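Local coordinates for serine acetyltransferase (Entamoeba histolytica, PDB 3Q1X), which probably transfers an acetyl group to L-serine to make O-acetylserine for cysteine biosynthesis, and is bound here to L-serine, at residues A[89-94]-A[139-144]; A[125-130]-A[175-180]; A[130-135]-A[162-167]; A[206-211]-A[220-225]. All blocks are in the same frame, centred on the assembly; numbering follows the deposited sequence.

Contact 1 of 4, residues A[89-94]-A[139-144]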
# COMPACT_ATOMS: atom_id res chain seq x y z
N VAL A 89 -14.18 -2.06 25.68
CA VAL A 89 -13.76 -3.44 25.42
C VAL A 89 -14.85 -4.44 25.80
O VAL A 89 -14.99 -5.49 25.17
CB VAL A 89 -12.43 -3.78 26.13
CG1 VAL A 89 -12.11 -5.25 26.03
CG2 VAL A 89 -11.29 -2.97 25.50
N MET A 90 -15.63 -4.10 26.82
CA MET A 90 -16.82 -4.89 27.14
C MET A 90 -17.82 -4.86 25.98
O MET A 90 -18.42 -5.88 25.66
CB MET A 90 -17.46 -4.43 28.46
CG MET A 90 -16.66 -4.81 29.72
SD MET A 90 -16.42 -6.57 30.04
CE MET A 90 -17.89 -6.96 30.97
N ALA A 91 -17.94 -3.69 25.34
CA ALA A 91 -18.78 -3.52 24.14
C ALA A 91 -18.29 -4.32 22.94
O ALA A 91 -19.10 -4.90 22.21
CB ALA A 91 -18.89 -2.07 23.78
N ILE A 92 -16.98 -4.34 22.71
CA ILE A 92 -16.40 -5.21 21.68
C ILE A 92 -16.75 -6.68 21.96
O ILE A 92 -17.31 -7.38 21.11
CB ILE A 92 -14.86 -5.06 21.56
CG1 ILE A 92 -14.49 -3.67 21.03
CG2 ILE A 92 -14.29 -6.10 20.61
CD1 ILE A 92 -13.05 -3.27 21.32
N LEU A 93 -16.40 -7.14 23.16
CA LEU A 93 -16.69 -8.51 23.57
C LEU A 93 -18.16 -8.88 23.32
O LEU A 93 -18.45 -9.91 22.70
CB LEU A 93 -16.28 -8.75 25.03
CG LEU A 93 -14.79 -8.95 25.29
CD1 LEU A 93 -14.46 -8.75 26.76
CD2 LEU A 93 -14.31 -10.32 24.80
N GLU A 94 -19.07 -8.01 23.78
CA GLU A 94 -20.51 -8.16 23.55
C GLU A 94 -20.87 -8.44 22.09
O GLU A 94 -21.68 -9.33 21.82
CB GLU A 94 -21.25 -6.91 24.03
CG GLU A 94 -22.76 -7.06 24.04
CD GLU A 94 -23.49 -5.74 24.28
OE1 GLU A 94 -22.85 -4.76 24.73
OE2 GLU A 94 -24.71 -5.68 24.02
N ALA A 139 -13.06 -2.23 14.99
CA ALA A 139 -12.81 -0.78 15.10
C ALA A 139 -14.09 0.05 15.18
O ALA A 139 -14.17 1.05 15.92
CB ALA A 139 -11.93 -0.31 13.96
N HIS A 140 -15.11 -0.35 14.41
CA HIS A 140 -16.40 0.33 14.44
C HIS A 140 -17.10 0.26 15.80
O HIS A 140 -17.75 1.24 16.21
CB HIS A 140 -17.33 -0.17 13.32
CG HIS A 140 -18.61 0.59 13.22
ND1 HIS A 140 -18.65 1.93 12.91
CD2 HIS A 140 -19.89 0.21 13.41
CE1 HIS A 140 -19.91 2.34 12.91
NE2 HIS A 140 -20.68 1.31 13.20
N VAL A 141 -16.96 -0.86 16.52
CA VAL A 141 -17.56 -0.97 17.87
C VAL A 141 -16.92 0.04 18.84
O VAL A 141 -17.61 0.67 19.65
CB VAL A 141 -17.51 -2.42 18.43
CG1 VAL A 141 -18.18 -2.49 19.80
CG2 VAL A 141 -18.21 -3.37 17.49
N LEU A 142 -15.60 0.21 18.73
CA LEU A 142 -14.89 1.26 19.45
C LEU A 142 -15.45 2.64 19.11
O LEU A 142 -15.72 3.44 20.02
CB LEU A 142 -13.39 1.21 19.17
CG LEU A 142 -12.60 0.14 19.92
CD1 LEU A 142 -11.15 0.19 19.49
CD2 LEU A 142 -12.71 0.36 21.42
N TYR A 143 -15.64 2.92 17.82
CA TYR A 143 -16.18 4.20 17.40
C TYR A 143 -17.57 4.40 18.00
O TYR A 143 -17.89 5.46 18.54
CB TYR A 143 -16.22 4.33 15.87
CG TYR A 143 -16.56 5.73 15.40
CD1 TYR A 143 -15.56 6.68 15.16
CD2 TYR A 143 -17.89 6.13 15.25
CE1 TYR A 143 -15.88 7.98 14.75
CE2 TYR A 143 -18.22 7.42 14.85
CZ TYR A 143 -17.22 8.33 14.60
OH TYR A 143 -17.56 9.61 14.20
N GLU A 144 -18.38 3.34 17.94
CA GLU A 144 -19.73 3.38 18.52
C GLU A 144 -19.75 3.63 20.04
O GLU A 144 -20.76 4.09 20.57
CB GLU A 144 -20.53 2.14 18.12
CG GLU A 144 -21.00 2.17 16.66
CD GLU A 144 -21.78 0.94 16.23
OE1 GLU A 144 -21.50 -0.18 16.72
OE2 GLU A 144 -22.68 1.08 15.37
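V141 and I92 meet at the centre of a helix-to-helix contact whose side chains are all apolar, with A91 and L142 completing it. One methyl of V141 touches backbone as much as side chain: CG1 lies 3.5 Å from A91 O and 3.7 Å from I92 N, so it rests on the peptide unit joining these two residues. It gets there because CG1 stands anti to the backbone N of V141 (chi1 -178°), and the same methyl is flanked by A91 CB and I92 CG1, each 4.1 Å from V141 CG1. At A91 the side chain is only a methyl, and V141 CG1 reaches the backbone beside it.

The ends of I92 and L142 make up the rest. I92 stretches its CD1 across to the end of L142, 3.6 Å from L142 CD2 and 3.7 Å from L142 CG; the two chains slant across one another, each ending nearer the opposite helix than its CB direction would suggest. L142 also packs on Y150, C151 and M154 of helix 150-162, which extends the apolar patch beyond the pair. On the other side of helix 82-113, V89 and L93 are turned away to pack on helix 59-79. Polar ends look elsewhere: Y143 OH is hydrogen-bonded to E188 OE1 and H140 ND1 to P168 O.

The local axes approach to 9.0 Å and run at 132°, a steep crossing about midway between perpendicular and antiparallel. Such packing of long helices through buried aliphatic side chains is characteristic of the N-terminal helical domain of serine acetyltransferases, which precedes the left-handed beta-helix.

Contact 2 of 4, residues A[125-130]-A[175-180]; sequences RCYPGF and HFFIDH. With SER (serine), chain B.
Y127 brings its ring edge against the edge of the F177 ring, Y127 CD1 lying 4.3 Å from F177 CE1, each atom near the plane of the other ring. The phenol end is held outside this pair by a hydrogen bond from OH to D114 OD2. The F177 ring has D179 N over the centre of one face, so the strand's own backbone turns across it.

Beside the rings the backbones come together. G129 CA points a hydrogen at I178 O, 3.6 Å away with an angle of 161° at the hydrogen, and a water bridges the same two residues, accepting from G129 N at 2.9 Å and donating to I178 O at 2.9 Å. I178 O therefore meets both a C-H and a water O-H. P128 adds its CG, 3.8 Å from H180 O, an oxygen that also accepts from H159 NE2 of the second subunit.

D179 holds the ligand: its OD2 accepts from the serine N at 2.7 Å, CG being anti to its backbone N (chi1 -160°). D114 of the same chain and R222 of the second subunit also bind this serine.

Y127 is the N-cap of helix 128-144, whose first turn thus lies against strand 177-178, an edge strand of the beta-helix hydrogen-bonded to 197-198, while helix 82-113 packs on F177 and F130.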
# COMPACT_ATOMS: atom_id res chain seq x y z
N ARG A 125 -7.60 -16.68 4.22
CA ARG A 125 -6.16 -16.65 4.42
C ARG A 125 -5.50 -15.36 3.96
O ARG A 125 -4.58 -14.88 4.61
CB ARG A 125 -5.50 -17.84 3.72
CG ARG A 125 -5.70 -19.17 4.43
CD ARG A 125 -4.78 -19.31 5.62
NE ARG A 125 -3.38 -19.22 5.22
CZ ARG A 125 -2.35 -19.14 6.06
NH1 ARG A 125 -2.56 -19.11 7.37
NH2 ARG A 125 -1.12 -19.07 5.57
N CYS A 126 -5.96 -14.78 2.85
CA CYS A 126 -5.16 -13.72 2.23
C CYS A 126 -5.88 -12.65 1.41
O CYS A 126 -5.22 -11.79 0.85
CB CYS A 126 -4.07 -14.35 1.34
SG CYS A 126 -4.69 -14.94 -0.24
N TYR A 127 -7.21 -12.68 1.33
CA TYR A 127 -7.90 -11.62 0.57
C TYR A 127 -7.87 -10.31 1.36
O TYR A 127 -8.36 -10.26 2.49
CB TYR A 127 -9.34 -12.01 0.23
CG TYR A 127 -9.50 -12.71 -1.12
CD1 TYR A 127 -10.51 -12.31 -2.00
CD2 TYR A 127 -8.65 -13.74 -1.53
CE1 TYR A 127 -10.68 -12.91 -3.23
CE2 TYR A 127 -8.81 -14.37 -2.77
CZ TYR A 127 -9.83 -13.94 -3.62
OH TYR A 127 -10.01 -14.54 -4.85
N PRO A 128 -7.30 -9.24 0.76
CA PRO A 128 -7.06 -8.01 1.53
C PRO A 128 -8.34 -7.27 1.95
O PRO A 128 -8.41 -6.73 3.06
CB PRO A 128 -6.20 -7.15 0.60
CG PRO A 128 -6.52 -7.65 -0.78
CD PRO A 128 -6.83 -9.11 -0.63
N GLY A 129 -9.34 -7.24 1.06
CA GLY A 129 -10.66 -6.72 1.42
C GLY A 129 -11.21 -7.39 2.67
O GLY A 129 -11.81 -6.73 3.52
N PHE A 130 -10.99 -8.70 2.79
CA PHE A 130 -11.49 -9.45 3.95
C PHE A 130 -10.68 -9.18 5.23
O PHE A 130 -11.26 -9.04 6.31
CB PHE A 130 -11.63 -10.94 3.67
CG PHE A 130 -12.34 -11.67 4.76
CD1 PHE A 130 -13.70 -11.44 5.00
CD2 PHE A 130 -11.66 -12.56 5.58
CE1 PHE A 130 -14.36 -12.09 6.03
CE2 PHE A 130 -12.32 -13.23 6.61
CZ PHE A 130 -13.67 -12.99 6.84
N HIS A 175 -22.69 -9.07 4.01
CA HIS A 175 -22.43 -9.48 2.64
C HIS A 175 -21.62 -8.42 1.89
O HIS A 175 -21.93 -8.08 0.74
CB HIS A 175 -23.73 -9.81 1.89
CG HIS A 175 -24.52 -10.93 2.48
ND1 HIS A 175 -24.38 -12.24 2.07
CD2 HIS A 175 -25.45 -10.95 3.46
CE1 HIS A 175 -25.19 -13.01 2.76
NE2 HIS A 175 -25.85 -12.26 3.62
N PHE A 176 -20.60 -7.90 2.56
CA PHE A 176 -19.79 -6.82 2.05
C PHE A 176 -18.53 -7.37 1.39
O PHE A 176 -17.88 -8.26 1.94
CB PHE A 176 -19.45 -5.84 3.18
CG PHE A 176 -18.67 -4.64 2.74
CD1 PHE A 176 -19.16 -3.77 1.77
CD2 PHE A 176 -17.43 -4.37 3.30
CE1 PHE A 176 -18.43 -2.65 1.36
CE2 PHE A 176 -16.68 -3.24 2.90
CZ PHE A 176 -17.19 -2.39 1.92
N PHE A 177 -18.20 -6.84 0.22
CA PHE A 177 -17.01 -7.29 -0.51
C PHE A 177 -16.27 -6.15 -1.20
O PHE A 177 -16.83 -5.45 -2.04
CB PHE A 177 -17.38 -8.37 -1.52
CG PHE A 177 -16.21 -8.90 -2.33
CD1 PHE A 177 -15.00 -9.26 -1.73
CD2 PHE A 177 -16.35 -9.11 -3.70
CE1 PHE A 177 -13.94 -9.77 -2.49
CE2 PHE A 177 -15.31 -9.63 -4.47
CZ PHE A 177 -14.09 -9.96 -3.86
N ILE A 178 -15.00 -5.98 -0.83
CA ILE A 178 -14.07 -5.13 -1.56
C ILE A 178 -13.12 -6.05 -2.34
O ILE A 178 -12.35 -6.79 -1.75
CB ILE A 178 -13.25 -4.19 -0.63
CG1 ILE A 178 -14.17 -3.22 0.12
CG2 ILE A 178 -12.21 -3.44 -1.43
CD1 ILE A 178 -13.57 -2.67 1.39
N ASP A 179 -13.19 -6.00 -3.67
CA ASP A 179 -12.27 -6.76 -4.51
C ASP A 179 -11.10 -5.90 -4.90
O ASP A 179 -11.28 -4.74 -5.30
CB ASP A 179 -12.98 -7.25 -5.78
CG ASP A 179 -12.27 -8.41 -6.44
OD1 ASP A 179 -11.23 -8.92 -5.93
OD2 ASP A 179 -12.76 -8.84 -7.50
N HIS A 180 -9.90 -6.48 -4.79
CA HIS A 180 -8.61 -5.82 -5.12
C HIS A 180 -8.25 -4.76 -4.08
O HIS A 180 -7.27 -4.93 -3.33
CB HIS A 180 -8.61 -5.30 -6.56
CG HIS A 180 -8.66 -6.40 -7.57
ND1 HIS A 180 -9.74 -6.59 -8.42
CD2 HIS A 180 -7.79 -7.39 -7.85
CE1 HIS A 180 -9.51 -7.64 -9.19
NE2 HIS A 180 -8.33 -8.14 -8.87
N SER B . -11.47 -10.48 -9.24
CA SER B . -12.34 -10.29 -10.44
C SER B . -12.06 -11.36 -11.49
O SER B . -11.15 -12.18 -11.33
CB SER B . -12.14 -8.90 -11.04
OG SER B . -10.83 -8.75 -11.56
OXT SER B . -12.73 -11.43 -12.51
O HOH W 1 -10.19 -8.60 -1.32

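Contact 3 of 4, residues A[130-135]-A[162-167]; sequences FQAVIV and TSIDIH
T162 OG1 is gripped twice: it accepts from I164 N at 3.2 Å, with an angle of 155° at the hydrogen, and is hydrogen-bonded to V158 O in the preceding helical turn. The first bond makes an ST turn, and with S163, inside the turn, at positive phi, the chain leaves helix 150-162 and enters strand 165-166, the first strand of the left-handed beta-helix. With chi1 at 64°, OG1 is tucked against its own backbone, where it can serve both partners.

Facing the turn is helix 128-144, represented by A132. Its CB points at the turn and is the helix's main contribution, lying 4.0 Å from I164 CD1 and at a longer 4.4 Å from T162 OG1. The I164 chain is extended at its end (chi2 170°), which carries CD1 out to the alanine. I166, two residues on, also directs its CB at the helix, but its side chain stays 4.7 Å from 130-135 at its nearest. The same A132 methyl packs on V158, so the start of the strand, the end of helix 150-162 and the early part of helix 128-144 share one buried apolar layer.

Neighbouring side chains continue that layer: V135 packs on M154 and V158, and V133 on F176. Q131, by contrast, leads its amide away, OE1 to R42 and NE2 to the carbonyls of I124 and Y127.

The turn also lies where the three subunits converge, for S163 OG is hydrogen-bonded to S163 OG of both the second and the third subunit.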
# COMPACT_ATOMS: atom_id res chain seq x y z
N PHE A 130 -10.99 -8.70 2.79
CA PHE A 130 -11.49 -9.45 3.95
C PHE A 130 -10.68 -9.18 5.23
O PHE A 130 -11.26 -9.04 6.31
CB PHE A 130 -11.63 -10.94 3.67
CG PHE A 130 -12.34 -11.67 4.76
CD1 PHE A 130 -13.70 -11.44 5.00
CD2 PHE A 130 -11.66 -12.56 5.58
CE1 PHE A 130 -14.36 -12.09 6.03
CE2 PHE A 130 -12.32 -13.23 6.61
CZ PHE A 130 -13.67 -12.99 6.84
N GLN A 131 -9.36 -9.07 5.11
CA GLN A 131 -8.53 -8.71 6.26
C GLN A 131 -8.95 -7.36 6.83
O GLN A 131 -9.06 -7.18 8.04
CB GLN A 131 -7.04 -8.69 5.88
CG GLN A 131 -6.57 -9.92 5.10
CD GLN A 131 -6.93 -11.23 5.78
OE1 GLN A 131 -6.66 -11.42 6.97
NE2 GLN A 131 -7.55 -12.15 5.03
N ALA A 132 -9.22 -6.42 5.92
CA ALA A 132 -9.63 -5.08 6.29
C ALA A 132 -10.97 -5.09 7.03
O ALA A 132 -11.12 -4.46 8.07
CB ALA A 132 -9.75 -4.23 5.04
N VAL A 133 -11.94 -5.83 6.49
CA VAL A 133 -13.28 -5.86 7.08
C VAL A 133 -13.30 -6.51 8.46
O VAL A 133 -14.06 -6.05 9.32
CB VAL A 133 -14.36 -6.47 6.12
CG1 VAL A 133 -14.51 -5.61 4.87
CG2 VAL A 133 -14.07 -7.89 5.76
N ILE A 134 -12.46 -7.53 8.68
CA ILE A 134 -12.28 -8.15 10.00
C ILE A 134 -11.93 -7.12 11.06
O ILE A 134 -12.54 -7.07 12.12
CB ILE A 134 -11.16 -9.22 9.99
CG1 ILE A 134 -11.57 -10.47 9.20
CG2 ILE A 134 -10.77 -9.62 11.40
CD1 ILE A 134 -10.44 -11.50 9.06
N VAL A 135 -10.93 -6.30 10.75
CA VAL A 135 -10.47 -5.29 11.68
C VAL A 135 -11.49 -4.15 11.74
O VAL A 135 -11.83 -3.69 12.82
CB VAL A 135 -9.05 -4.82 11.34
CG1 VAL A 135 -8.59 -3.75 12.29
CG2 VAL A 135 -8.07 -6.02 11.35
N THR A 162 -3.05 -3.09 3.44
CA THR A 162 -3.93 -3.42 2.31
C THR A 162 -4.19 -2.23 1.38
O THR A 162 -4.77 -2.40 0.31
CB THR A 162 -5.31 -3.86 2.83
OG1 THR A 162 -5.92 -2.76 3.51
CG2 THR A 162 -5.19 -5.05 3.79
N SER A 163 -3.80 -1.04 1.82
CA SER A 163 -4.06 0.22 1.09
C SER A 163 -5.56 0.53 0.96
O SER A 163 -5.96 1.33 0.11
CB SER A 163 -3.39 0.24 -0.30
OG SER A 163 -2.04 -0.20 -0.23
N ILE A 164 -6.36 -0.13 1.80
CA ILE A 164 -7.79 0.12 1.95
C ILE A 164 -7.99 1.04 3.17
O ILE A 164 -7.46 0.76 4.25
CB ILE A 164 -8.58 -1.19 2.13
CG1 ILE A 164 -8.37 -2.13 0.94
CG2 ILE A 164 -10.09 -0.91 2.36
CD1 ILE A 164 -8.93 -3.52 1.16
N ASP A 165 -8.75 2.10 2.97
CA ASP A 165 -8.83 3.23 3.89
C ASP A 165 -10.27 3.39 4.35
O ASP A 165 -11.05 4.09 3.71
CB ASP A 165 -8.35 4.50 3.18
CG ASP A 165 -8.04 5.65 4.14
OD1 ASP A 165 -8.33 5.55 5.37
OD2 ASP A 165 -7.49 6.67 3.66
N ILE A 166 -10.62 2.73 5.45
CA ILE A 166 -11.98 2.74 5.95
C ILE A 166 -11.97 3.41 7.31
O ILE A 166 -11.36 2.89 8.25
CB ILE A 166 -12.56 1.30 6.11
CG1 ILE A 166 -12.54 0.54 4.79
CG2 ILE A 166 -13.98 1.36 6.68
CD1 ILE A 166 -13.07 -0.89 4.89
N HIS A 167 -12.62 4.56 7.41
CA HIS A 167 -12.71 5.23 8.70
C HIS A 167 -13.53 4.39 9.68
O HIS A 167 -14.58 3.87 9.29
CB HIS A 167 -13.32 6.63 8.58
CG HIS A 167 -13.19 7.43 9.84
ND1 HIS A 167 -12.22 8.39 10.01
CD2 HIS A 167 -13.87 7.35 11.01
CE1 HIS A 167 -12.34 8.91 11.23
NE2 HIS A 167 -13.33 8.30 11.85

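Contact 4 of 4, residues A[206-211]-A[220-225]; sequences AMHFQE and TKRHPT. With SER (serine), chain C.
A206 and H223 face each other in the serine pocket, formed where the long loop between strands 203-205 and 225-226 leaves a coil of the left-handed beta-helix. The packing across the loop is small. A206 CB touches R222 O at 3.5 Å, and A206 N sits at the edge of the H223 imidazole, near its plane, 3.5 Å from ND1. H208 meets R222 more loosely, NE2 lying 4.5 Å from R222 CD, with CD at the ring edge.

Two flat groups meet within 220-225. H223 NE2 lies over one face of the R222 guanidinium, 3.3 Å above its plane and offset to the rim, the two planes being steeply inclined.

Hydrogen bonds hold the ligand. R222 meets the serine carboxylate side-on with two donors: NH2 reaches O at 2.9 Å (154° at the hydrogen), while NE approaches OXT, whose position is less sure. E188 forms a salt bridge with the same NH2, which probably helps to orient the guanidinium. The serine is further bound by D179 and D114 of the third subunit, so the pocket spans a subunit interface.

R222 is extended from CG to NE, and its remaining terminal nitrogen turns back on its own loop: NH1 donates to T220 O at 2.9 Å with an angle of 161°, that oxygen lying in the guanidinium plane.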
# COMPACT_ATOMS: atom_id res chain seq x y z
N ALA A 206 -15.54 12.45 0.67
CA ALA A 206 -15.75 13.88 0.52
C ALA A 206 -14.46 14.57 0.12
O ALA A 206 -13.37 14.05 0.35
CB ALA A 206 -16.29 14.47 1.83
N MET A 207 -14.61 15.74 -0.50
CA MET A 207 -13.49 16.63 -0.80
C MET A 207 -13.75 17.98 -0.17
O MET A 207 -14.90 18.42 -0.12
CB MET A 207 -13.36 16.87 -2.29
CG MET A 207 -12.92 15.70 -3.09
SD MET A 207 -12.61 16.29 -4.75
CE MET A 207 -14.21 16.93 -5.27
N HIS A 208 -12.69 18.65 0.26
CA HIS A 208 -12.86 19.98 0.84
C HIS A 208 -11.96 21.00 0.17
O HIS A 208 -10.75 21.06 0.42
CB HIS A 208 -12.66 19.93 2.35
CG HIS A 208 -13.57 18.96 3.02
ND1 HIS A 208 -13.13 17.76 3.54
CD2 HIS A 208 -14.91 18.98 3.20
CE1 HIS A 208 -14.16 17.10 4.04
NE2 HIS A 208 -15.25 17.81 3.85
N PHE A 209 -12.57 21.79 -0.70
CA PHE A 209 -11.86 22.88 -1.36
C PHE A 209 -11.58 23.98 -0.36
O PHE A 209 -12.46 24.37 0.42
CB PHE A 209 -12.64 23.38 -2.56
CG PHE A 209 -12.82 22.35 -3.63
CD1 PHE A 209 -11.74 21.91 -4.39
CD2 PHE A 209 -14.07 21.78 -3.85
CE1 PHE A 209 -11.91 20.95 -5.38
CE2 PHE A 209 -14.25 20.81 -4.84
CZ PHE A 209 -13.16 20.40 -5.60
N GLN A 210 -10.35 24.47 -0.38
CA GLN A 210 -9.88 25.41 0.62
C GLN A 210 -10.74 26.67 0.68
O GLN A 210 -10.90 27.38 -0.31
CB GLN A 210 -8.42 25.78 0.38
CG GLN A 210 -7.45 24.67 0.74
CD GLN A 210 -6.02 25.05 0.44
OE1 GLN A 210 -5.51 26.04 0.97
NE2 GLN A 210 -5.37 24.27 -0.42
N GLU A 211 -11.32 26.89 1.85
CA GLU A 211 -11.90 28.16 2.21
C GLU A 211 -10.88 28.80 3.13
O GLU A 211 -10.80 28.45 4.30
CB GLU A 211 -13.23 27.97 2.92
N THR A 220 -19.94 16.05 11.32
CA THR A 220 -21.22 16.11 10.59
C THR A 220 -21.29 15.15 9.41
O THR A 220 -20.26 14.79 8.82
CB THR A 220 -21.64 17.53 10.11
OG1 THR A 220 -20.91 17.89 8.92
CG2 THR A 220 -21.46 18.57 11.23
N LYS A 221 -22.51 14.75 9.07
CA LYS A 221 -22.77 13.85 7.95
C LYS A 221 -22.36 14.53 6.65
O LYS A 221 -22.91 15.58 6.27
CB LYS A 221 -24.25 13.44 7.97
CG LYS A 221 -24.76 12.65 6.77
CD LYS A 221 -23.99 11.36 6.53
CE LYS A 221 -24.82 10.40 5.68
NZ LYS A 221 -24.01 9.28 5.14
N ARG A 222 -21.39 13.94 5.96
CA ARG A 222 -20.74 14.59 4.82
C ARG A 222 -20.24 13.59 3.77
O ARG A 222 -19.62 13.98 2.78
CB ARG A 222 -19.58 15.47 5.30
CG ARG A 222 -18.44 14.69 5.94
CD ARG A 222 -17.63 15.54 6.89
NE ARG A 222 -16.45 14.82 7.39
CZ ARG A 222 -16.42 14.10 8.50
NH1 ARG A 222 -17.51 13.96 9.26
NH2 ARG A 222 -15.29 13.49 8.86
N HIS A 223 -20.50 12.31 4.02
CA HIS A 223 -20.09 11.22 3.13
C HIS A 223 -21.36 10.50 2.63
O HIS A 223 -22.42 10.62 3.25
CB HIS A 223 -19.14 10.25 3.85
CG HIS A 223 -17.95 10.92 4.48
ND1 HIS A 223 -16.96 11.54 3.75
CD2 HIS A 223 -17.58 11.02 5.78
CE1 HIS A 223 -16.04 12.02 4.57
NE2 HIS A 223 -16.39 11.72 5.81
N PRO A 224 -21.25 9.73 1.53
CA PRO A 224 -22.45 9.13 0.93
C PRO A 224 -23.19 8.11 1.79
O PRO A 224 -22.61 7.49 2.68
CB PRO A 224 -21.90 8.44 -0.33
CG PRO A 224 -20.64 9.16 -0.65
CD PRO A 224 -20.06 9.51 0.68
N THR A 225 -24.48 7.96 1.51
CA THR A 225 -25.27 6.85 2.01
C THR A 225 -25.59 5.99 0.80
O THR A 225 -26.03 6.49 -0.24
CB THR A 225 -26.56 7.33 2.70
OG1 THR A 225 -26.22 8.11 3.85
CG2 THR A 225 -27.43 6.15 3.12
N SER C . -10.98 13.24 5.55
CA SER C . -12.06 14.06 4.92
C SER C . -13.34 13.98 5.74
O SER C . -13.41 13.26 6.73
CB SER C . -12.32 13.58 3.48
OG SER C . -12.85 12.26 3.47
OXT SER C . -14.32 14.64 5.43

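In the fold
Contacts 1, 2 and 3 all use helix 128-144, contact 3 nested inside the loop closed by contact 2. Contacts 2 and 3 share F130, have centres about 8 Å apart and touch directly, with G129 CA 3.6 Å from I164 CD1 and F176 CD2 3.5 Å from V133 CG1. Contact 1 lies further along the helix, its centre about 17 Å from that of contact 3, and meets it through Y143 CE1 and H167 NE2 at 3.9 Å. Contact 4 stands apart in a loop off the beta-helix, its centre about 26 Å from that of contact 2. Yet across subunit boundaries contacts 2 and 4 combine: D179 of one subunit and R222 of another bind the same serine.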